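Local coordinates for regulatory protein PcrH (Pseudomonas aeruginosa, PDB 2XCB) that binds the chaperone-binding region of the minor translocator PopD and probably serves as its type III secretion chaperone, at residues A[84-89]-A[117-122]; A[40-45]-A[56-61]. One frame throughout, in Å; residues are numbered along the deposited sequence.

Contact 1: A[84-89]-A[117-122]; sequences NEPRFP and AAQPAH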
loop_
_atom_site.group_PDB
_atom_site.type_symbol
_atom_site.label_atom_id
_atom_site.label_comp_id
_atom_site.label_asym_id
_atom_site.label_seq_id
_atom_site.Cartn_x
_atom_site.Cartn_y
_atom_site.Cartn_z
ATOM N N ASN A 84 -11.807 1.727 24.886
ATOM C CA ASN A 84 -11.091 2.707 25.735
ATOM C C ASN A 84 -10.553 3.973 25.005
ATOM O O ASN A 84 -10.151 4.935 25.625
ATOM C CB ASN A 84 -9.928 2.017 26.437
ATOM C CG ASN A 84 -10.412 1.121 27.567
ATOM O OD1 ASN A 84 -11.436 1.453 28.185
ATOM N ND2 ASN A 84 -9.745 -0.035 27.803
ATOM N N GLU A 85 -10.541 3.928 23.674
ATOM C CA GLU A 85 -9.911 4.998 22.883
ATOM C C GLU A 85 -10.817 6.224 22.764
ATOM O O GLU A 85 -11.897 6.180 22.119
ATOM C CB GLU A 85 -9.514 4.415 21.496
ATOM C CG GLU A 85 -9.119 5.403 20.447
ATOM C CD GLU A 85 -7.859 6.085 20.884
ATOM O OE1 GLU A 85 -6.783 5.420 20.912
ATOM O OE2 GLU A 85 -7.994 7.272 21.240
ATOM N N PRO A 86 -10.380 7.341 23.366
ATOM C CA PRO A 86 -11.139 8.614 23.391
ATOM C C PRO A 86 -11.199 9.291 22.028
ATOM O O PRO A 86 -12.142 10.069 21.786
ATOM C CB PRO A 86 -10.342 9.470 24.389
ATOM C CG PRO A 86 -8.938 8.902 24.277
ATOM C CD PRO A 86 -9.174 7.424 24.205
ATOM N N ARG A 87 -10.257 9.002 21.105
ATOM C CA ARG A 87 -10.271 9.661 19.794
ATOM C C ARG A 87 -11.527 9.379 18.980
ATOM O O ARG A 87 -11.981 10.241 18.258
ATOM C CB ARG A 87 -9.039 9.348 18.967
ATOM C CG ARG A 87 -7.845 10.131 19.463
ATOM C CD ARG A 87 -6.419 9.651 18.888
ATOM N NE ARG A 87 -6.048 8.334 19.397
ATOM C CZ ARG A 87 -4.906 7.682 19.101
ATOM N NH1 ARG A 87 -4.030 8.195 18.226
ATOM N NH2 ARG A 87 -4.662 6.488 19.661
ATOM N N PHE A 88 -12.049 8.169 19.066
ATOM C CA PHE A 88 -13.235 7.837 18.307
ATOM C C PHE A 88 -14.396 8.747 18.668
ATOM O O PHE A 88 -14.923 9.394 17.791
ATOM C CB PHE A 88 -13.561 6.350 18.481
ATOM C CG PHE A 88 -12.540 5.419 17.765
ATOM C CD1 PHE A 88 -12.362 5.498 16.368
ATOM C CD2 PHE A 88 -11.703 4.568 18.516
ATOM C CE1 PHE A 88 -11.466 4.633 15.677
ATOM C CE2 PHE A 88 -10.765 3.718 17.889
ATOM C CZ PHE A 88 -10.644 3.748 16.430
ATOM N N PRO A 89 -14.839 8.778 19.954
ATOM C CA PRO A 89 -16.072 9.607 20.166
ATOM C C PRO A 89 -15.757 11.090 20.048
ATOM O O PRO A 89 -16.551 11.858 19.634
ATOM C CB PRO A 89 -16.458 9.270 21.631
ATOM C CG PRO A 89 -15.295 8.529 22.220
ATOM C CD PRO A 89 -14.678 7.793 21.035
ATOM N N ALA A 117 -10.260 10.977 30.478
ATOM C CA ALA A 117 -9.964 11.166 31.927
ATOM C C ALA A 117 -9.337 9.922 32.602
ATOM O O ALA A 117 -8.591 10.047 33.555
ATOM C CB ALA A 117 -11.223 11.660 32.734
ATOM N N ALA A 118 -9.643 8.733 32.120
ATOM C CA ALA A 118 -9.137 7.550 32.751
ATOM C C ALA A 118 -7.664 7.196 32.367
ATOM O O ALA A 118 -7.146 6.191 32.835
ATOM C CB ALA A 118 -10.046 6.398 32.443
ATOM N N GLN A 119 -7.028 7.967 31.484
ATOM C CA GLN A 119 -5.704 7.583 30.950
ATOM C C GLN A 119 -4.742 8.765 30.930
ATOM O O GLN A 119 -4.995 9.728 30.237
ATOM C CB GLN A 119 -5.868 6.953 29.548
ATOM C CG GLN A 119 -6.829 5.732 29.548
ATOM C CD GLN A 119 -7.361 5.317 28.163
ATOM O OE1 GLN A 119 -6.563 4.959 27.276
ATOM N NE2 GLN A 119 -8.724 5.333 27.981
ATOM N N PRO A 120 -3.613 8.692 31.674
ATOM C CA PRO A 120 -2.684 9.857 31.726
ATOM C C PRO A 120 -2.094 10.317 30.364
ATOM O O PRO A 120 -1.909 11.519 30.145
ATOM C CB PRO A 120 -1.603 9.399 32.714
ATOM C CG PRO A 120 -2.285 8.323 33.546
ATOM C CD PRO A 120 -3.168 7.604 32.573
ATOM N N ALA A 121 -1.875 9.381 29.442
ATOM C CA ALA A 121 -1.478 9.713 28.044
ATOM C C ALA A 121 -2.435 10.710 27.335
ATOM O O ALA A 121 -2.051 11.417 26.393
ATOM C CB ALA A 121 -1.385 8.413 27.209
ATOM N N HIS A 122 -3.690 10.738 27.785
ATOM C CA HIS A 122 -4.711 11.531 27.129
ATOM C C HIS A 122 -5.200 12.758 27.939
ATOM O O HIS A 122 -6.337 13.213 27.752
ATOM C CB HIS A 122 -5.908 10.644 26.777
ATOM C CG HIS A 122 -5.650 9.630 25.701
ATOM N ND1 HIS A 122 -5.559 9.966 24.362
ATOM C CD2 HIS A 122 -5.570 8.277 25.755
ATOM C CE1 HIS A 122 -5.410 8.866 23.644
ATOM N NE2 HIS A 122 -5.426 7.829 24.463
#
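His122 and Pro86 meet in a CH-pi contact: the proline CG sits over the centre of the imidazole, 3.5 Å from the centroid of the His122 ring and 5° off its normal. The proline ring stands across the histidine side chain, roughly perpendicular to it, and Pro86 CD lies above the rim of the imidazole at NE2, 3.8 Å from His122 NE2.

The hydrogen bonding across the contact is carried by Gln119. The glutamine chain is stretched out past CG, and NE2 donates to the backbone oxygen of Asn84 (Gln119 NE2 to Asn84 O, 2.8 Å). The acceptor lies in the plane of the glutamine amide, the N-H...O angle is 163°, and the donor is tilted modestly from the carbonyl plane.

Charge is concentrated beside the ring. Arg87 grips Glu85 side-on, NH2 to OE1 (2.7 Å) and NE to OE2 (2.9 Å), both from above the carboxylate plane, while Arg87 N takes the anti lone pair of OE2 in a capping bond before helix 87-98. Glu85 OE2 stands 3.9 Å from His122 CE1, carboxylate and ring nearly perpendicular, and Arg87 NE approaches the edge of the imidazole.

Arg87 also donates to the bound peptide, NH1 to its backbone and NH2 to a polar side chain. Glu85, held by both the backbone N and the guanidinium of Arg87, thus acts as a second-shell residue that orients a peptide-binding arginine. Carboxylate and guanidinium would pull the ionisation of His122 in opposite directions, so their net effect may be small.

Contact 2: A[40-45]-A[56-61]; sequences IFQALC and LGLGAC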
loop_
_atom_site.group_PDB
_atom_site.type_symbol
_atom_site.label_atom_id
_atom_site.label_comp_id
_atom_site.label_asym_id
_atom_site.label_seq_id
_atom_site.Cartn_x
_atom_site.Cartn_y
_atom_site.Cartn_z
ATOM N N ILE A 40 -5.451 3.924 1.012
ATOM C CA ILE A 40 -4.612 2.982 1.758
ATOM C C ILE A 40 -5.323 2.434 3.035
ATOM O O ILE A 40 -5.357 1.214 3.304
ATOM C CB ILE A 40 -3.283 3.677 2.060
ATOM C CG1 ILE A 40 -2.617 3.994 0.712
ATOM C CG2 ILE A 40 -2.405 2.817 3.001
ATOM C CD1 ILE A 40 -2.019 2.728 0.050
ATOM N N PHE A 41 -6.004 3.336 3.782
ATOM C CA PHE A 41 -6.673 2.862 4.996
ATOM C C PHE A 41 -7.879 1.979 4.685
ATOM O O PHE A 41 -8.114 1.013 5.421
ATOM C CB PHE A 41 -7.058 4.037 5.932
ATOM C CG PHE A 41 -5.889 4.693 6.543
ATOM C CD1 PHE A 41 -5.015 3.981 7.319
ATOM C CD2 PHE A 41 -5.679 6.056 6.369
ATOM C CE1 PHE A 41 -3.899 4.633 7.898
ATOM C CE2 PHE A 41 -4.625 6.673 6.933
ATOM C CZ PHE A 41 -3.728 5.980 7.659
ATOM N N GLN A 42 -8.615 2.318 3.624
ATOM C CA GLN A 42 -9.708 1.529 3.204
ATOM C C GLN A 42 -9.162 0.146 2.862
ATOM O O GLN A 42 -9.771 -0.861 3.235
ATOM C CB GLN A 42 -10.415 2.215 2.025
ATOM C CG GLN A 42 -11.382 1.378 1.211
ATOM C CD GLN A 42 -12.744 1.148 1.863
ATOM O OE1 GLN A 42 -13.214 1.948 2.662
ATOM N NE2 GLN A 42 -13.383 0.048 1.500
ATOM N N ALA A 43 -7.967 0.084 2.236
ATOM C CA ALA A 43 -7.416 -1.252 1.889
ATOM C C ALA A 43 -7.155 -2.017 3.172
ATOM O O ALA A 43 -7.520 -3.177 3.268
ATOM C CB ALA A 43 -6.089 -1.129 1.037
ATOM N N LEU A 44 -6.427 -1.382 4.118
ATOM C CA LEU A 44 -6.091 -2.020 5.352
ATOM C C LEU A 44 -7.298 -2.491 6.208
ATOM O O LEU A 44 -7.252 -3.618 6.705
ATOM C CB LEU A 44 -5.179 -1.149 6.174
ATOM C CG LEU A 44 -3.774 -0.954 5.610
ATOM C CD1 LEU A 44 -3.297 0.311 6.180
ATOM C CD2 LEU A 44 -2.812 -2.153 5.975
ATOM N N CYS A 45 -8.342 -1.657 6.357
ATOM C CA CYS A 45 -9.648 -2.063 6.931
ATOM C C CYS A 45 -10.286 -3.315 6.242
ATOM O O CYS A 45 -11.027 -4.117 6.879
ATOM C CB CYS A 45 -10.654 -0.893 6.847
ATOM S SG CYS A 45 -10.203 0.505 7.931
ATOM N N LEU A 56 -9.517 4.453 12.596
ATOM C CA LEU A 56 -9.101 5.820 13.020
ATOM C C LEU A 56 -8.533 6.507 11.827
ATOM O O LEU A 56 -8.914 7.629 11.498
ATOM C CB LEU A 56 -8.061 5.780 14.195
ATOM C CG LEU A 56 -7.859 7.222 14.757
ATOM C CD1 LEU A 56 -9.204 7.794 15.272
ATOM C CD2 LEU A 56 -6.785 7.261 15.823
ATOM N N GLY A 57 -7.582 5.853 11.150
ATOM C CA GLY A 57 -6.988 6.434 9.905
ATOM C C GLY A 57 -8.029 6.742 8.792
ATOM O O GLY A 57 -8.089 7.886 8.248
ATOM N N LEU A 58 -8.874 5.759 8.515
ATOM C CA LEU A 58 -9.897 5.922 7.466
ATOM C C LEU A 58 -10.794 7.091 7.905
ATOM O O LEU A 58 -11.138 8.006 7.095
ATOM C CB LEU A 58 -10.669 4.599 7.338
ATOM C CG LEU A 58 -11.833 4.527 6.321
ATOM C CD1 LEU A 58 -11.334 4.958 4.959
ATOM C CD2 LEU A 58 -12.642 3.171 6.229
ATOM N N GLY A 59 -11.314 7.012 9.142
ATOM C CA GLY A 59 -12.160 8.164 9.686
ATOM C C GLY A 59 -11.537 9.523 9.552
ATOM O O GLY A 59 -12.172 10.420 9.075
ATOM N N ALA A 60 -10.259 9.671 9.942
ATOM C CA ALA A 60 -9.591 10.932 9.936
ATOM C C ALA A 60 -9.493 11.474 8.494
ATOM O O ALA A 60 -9.663 12.694 8.246
ATOM C CB ALA A 60 -8.217 10.737 10.559
ATOM N N CYS A 61 -9.236 10.571 7.519
ATOM C CA CYS A 61 -9.154 10.982 6.119
ATOM C C CYS A 61 -10.443 11.518 5.585
ATOM O O CYS A 61 -10.447 12.544 4.942
ATOM C CB CYS A 61 -8.701 9.816 5.199
ATOM S SG CYS A 61 -7.067 9.375 5.485
#
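Phe41 lays one face of its ring on the backbone of Gly57, an example of a glycine letting an aromatic group rest directly on a helix. Gly57 CA lies over the ring centre, 3.7 Å from the Phe41 centroid, in a CH-pi contact, and Phe41 CD2 comes to 3.4 Å from Gly57 C. With no side chain on Gly57, the ring can lie flat against the backbone. In the ring plane, at its edge, Cys61 SG approaches Phe41 CD2 at 3.7 Å, a sulfur-aromatic contact.

Next to the ring, the stem of Phe41 meets Leu58, with 3.9 Å between Phe41 CB and Leu58 CB. Leu58 CG is anti to its backbone N (chi1 178°), and from there CD2 touches two partners of the facing helix: Gln42 OE1 at 3.8 Å and Cys45 SG at 4.0 Å. Gln42 runs alongside Leu58, both heading in one direction.

Further out, these side chains join helices 34-47 and 52-64, whose short segments run roughly antiparallel at 148° with axes 8.6 Å apart, as in the helical hairpins of tetratricopeptide-like folds. Leu58 also packs on Ser74 of helix 68-81.

Phe41, Leu56 and Ala60 each touch apolar side chains of the bound peptide. Built largely from apolar, CH-pi and sulfur-aromatic contacts, the interface rests on close fit, and the same Phe41 that Gly57 and Cys61 back offers the peptide an apolar surface.

In the fold
From the N terminus, the chain passes helix 15-30 and then reaches contact 2, which closes a short hairpin: helix 34-47 turns back through a brief connection into helix 52-64. Helix 68-81 follows, and contact 1 then closes a longer loop, joining the start of helix 87-98 to the link between helices 102-117 and 123-140. The two loops come in series, neither nested nor crossed, with centres about 20 Å apart on opposite sides of the chain's centre. They still touch, since Phe88 and Arg87 pack on Leu56. Residues from both contacts meet the bound peptide, so its binding surface draws on both the early and the later helices.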